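Local structure of prohead core protein protease (Enterobacteria phage T4, 5JBL) at residues P33-G39 against G56-I62. The protein is a pentameric serine protease that, activated by self-cleavage once the prohead is complete, cuts prohead proteins and so makes room for the phage DNA. The protein carries 3 engineered substitutions. Sequence-based numbering, arbitrary orientation.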
loop_
_atom_site.group_PDB
_atom_site.type_symbol
_atom_site.label_atom_id
_atom_site.label_comp_id
_atom_site.label_asym_id
_atom_site.label_seq_id
_atom_site.Cartn_x
_atom_site.Cartn_y
_atom_site.Cartn_z
ATOM N N PRO C 33 2.146 10.643 26.110
ATOM C CA PRO C 33 3.421 10.805 26.814
ATOM C C PRO C 33 3.957 12.214 26.615
ATOM O O PRO C 33 3.864 12.789 25.527
ATOM C CB PRO C 33 4.327 9.752 26.167
ATOM C CG PRO C 33 3.441 8.831 25.447
ATOM C CD PRO C 33 2.139 9.511 25.173
ATOM N N GLY C 34 4.543 12.754 27.674
ATOM C CA GLY C 34 4.869 14.157 27.755
ATOM C C GLY C 34 6.083 14.623 26.990
ATOM O O GLY C 34 6.346 15.828 26.985
ATOM N N GLU C 35 6.829 13.734 26.333
ATOM C CA GLU C 35 8.061 14.136 25.657
ATOM C C GLU C 35 8.145 13.503 24.280
ATOM O O GLU C 35 8.004 12.286 24.133
ATOM C CB GLU C 35 9.308 13.743 26.458
ATOM C CG GLU C 35 9.332 14.255 27.884
ATOM C CD GLU C 35 9.288 15.769 27.965
ATOM O OE1 GLU C 35 9.736 16.432 27.002
ATOM O OE2 GLU C 35 8.802 16.295 28.993
ATOM N N ILE C 36 8.380 14.335 23.277
ATOM C CA ILE C 36 8.722 13.883 21.937
ATOM C C ILE C 36 10.047 14.535 21.582
ATOM O O ILE C 36 10.168 15.764 21.650
ATOM C CB ILE C 36 7.632 14.246 20.922
ATOM C CG1 ILE C 36 6.330 13.524 21.280
ATOM C CG2 ILE C 36 8.131 13.989 19.498
ATOM C CD1 ILE C 36 5.147 13.973 20.469
ATOM N N ILE C 37 11.046 13.722 21.245
ATOM C CA ILE C 37 12.414 14.199 21.050
ATOM C C ILE C 37 12.880 13.782 19.662
ATOM O O ILE C 37 13.031 12.587 19.389
ATOM C CB ILE C 37 13.366 13.665 22.132
ATOM C CG1 ILE C 37 12.858 14.024 23.532
ATOM C CG2 ILE C 37 14.736 14.245 21.945
ATOM C CD1 ILE C 37 12.111 12.908 24.229
ATOM N N ASP C 38 13.130 14.761 18.801
ATOM C CA ASP C 38 13.480 14.527 17.408
ATOM C C ASP C 38 14.923 14.930 17.165
ATOM O O ASP C 38 15.323 16.046 17.508
ATOM C CB ASP C 38 12.555 15.323 16.484
ATOM C CG ASP C 38 12.617 14.861 15.034
ATOM O OD1 ASP C 38 13.291 13.848 14.717
ATOM O OD2 ASP C 38 11.959 15.518 14.201
ATOM N N GLY C 39 15.691 14.031 16.557
ATOM C CA GLY C 39 16.974 14.383 15.983
ATOM C C GLY C 39 18.165 14.373 16.914
ATOM O O GLY C 39 19.224 14.892 16.538
ATOM N N GLY C 56 17.484 10.016 15.904
ATOM C CA GLY C 56 16.258 9.253 16.012
ATOM C C GLY C 56 15.155 10.135 16.541
ATOM O O GLY C 56 15.400 11.196 17.123
ATOM N N LEU C 57 13.930 9.678 16.333
ATOM C CA LEU C 57 12.740 10.314 16.869
ATOM C C LEU C 57 12.242 9.445 18.007
ATOM O O LEU C 57 11.980 8.253 17.801
ATOM C CB LEU C 57 11.679 10.451 15.785
ATOM C CG LEU C 57 10.319 10.983 16.211
ATOM C CD1 LEU C 57 10.432 12.377 16.788
ATOM C CD2 LEU C 57 9.434 10.985 14.971
ATOM N N TYR C 58 12.103 10.029 19.198
ATOM C CA TYR C 58 11.756 9.264 20.389
ATOM C C TYR C 58 10.478 9.762 21.039
ATOM O O TYR C 58 10.238 10.968 21.117
ATOM C CB TYR C 58 12.887 9.314 21.416
ATOM C CG TYR C 58 14.037 8.451 21.013
ATOM C CD1 TYR C 58 14.109 7.144 21.458
ATOM C CD2 TYR C 58 15.020 8.917 20.148
ATOM C CE1 TYR C 58 15.133 6.327 21.089
ATOM C CE2 TYR C 58 16.068 8.092 19.767
ATOM C CZ TYR C 58 16.105 6.788 20.249
ATOM O OH TYR C 58 17.114 5.926 19.901
ATOM N N ILE C 59 9.673 8.819 21.529
ATOM C CA ILE C 59 8.537 9.108 22.392
ATOM C C ILE C 59 8.909 8.636 23.793
ATOM O O ILE C 59 9.292 7.470 23.970
ATOM C CB ILE C 59 7.265 8.420 21.877
ATOM C CG1 ILE C 59 6.971 8.901 20.451
ATOM C CG2 ILE C 59 6.096 8.706 22.818
ATOM C CD1 ILE C 59 5.945 8.069 19.721
ATOM N N GLU C 60 8.820 9.536 24.781
ATOM C CA GLU C 60 9.214 9.193 26.147
ATOM C C GLU C 60 8.201 9.733 27.150
ATOM O O GLU C 60 7.817 10.909 27.090
ATOM C CB GLU C 60 10.617 9.733 26.467
ATOM C CG GLU C 60 11.182 9.239 27.793
ATOM C CD GLU C 60 12.560 9.818 28.109
ATOM O OE1 GLU C 60 12.706 10.433 29.190
ATOM O OE2 GLU C 60 13.494 9.663 27.287
ATOM N N GLY C 61 7.787 8.878 28.077
ATOM C CA GLY C 61 6.923 9.329 29.162
ATOM C C GLY C 61 6.170 8.151 29.756
ATOM O O GLY C 61 6.617 7.005 29.673
ATOM N N ILE C 62 5.015 8.461 30.335
ATOM C CA ILE C 62 4.208 7.442 30.998
ATOM C C ILE C 62 3.623 6.500 29.959
ATOM O O ILE C 62 2.892 6.921 29.051
ATOM C CB ILE C 62 3.108 8.085 31.847
ATOM C CG1 ILE C 62 3.740 8.811 33.039
ATOM C CG2 ILE C 62 2.089 7.038 32.292
ATOM C CD1 ILE C 62 2.760 9.628 33.853
HETATM O O HOH W 1 4.122 11.212 30.292
#
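Leu-57 reaches across to strand 35-38 with one methyl, and Asp-38 and Ile-36 both meet it. With CG anti to the backbone N (chi1 175°) and chi2 near 61°, Leu-57 CD1 lies 3.6 Å from Asp-38 CB, while Ile-36 CG2, on a side chain running alongside and pointing the same way, is 3.9 Å from Leu-57 CD1. Farther along this face the Pro-33 ring crosses Ile-59 at an angle, its CG 3.7 Å from Ile-59 CG2. On the other face Ile-37 slants across Glu-60, with Ile-37 CD1 4.2 Å from Glu-60 CB, and the Tyr-58 ring turns from strand 35-38. Hydrogen-bonded antiparallel pairs, Ile-37/Tyr-58 and Glu-35/Glu-60, alternate with non-hydrogen-bonded ones; Tyr-58 N donates to Ile-37 O at 2.7 Å. At Gly-61 the chain turns a corner; the Glu-35 N to Glu-60 O bond is weak, and a water accepts from the amides of Gly-34 and Ile-62. Strand 35-38 thus joins the antiparallel sheet at its margin, and strand 53-65 links it to strand 128-135, where Arg-134 hydrogen-bonds Tyr-58 OH, as does Glu-120. Helix 142-151, within the homomultimerization region, covers Ile-36, Leu-57 and Ile-59, and its Arg-151 salt-bridges Asp-38.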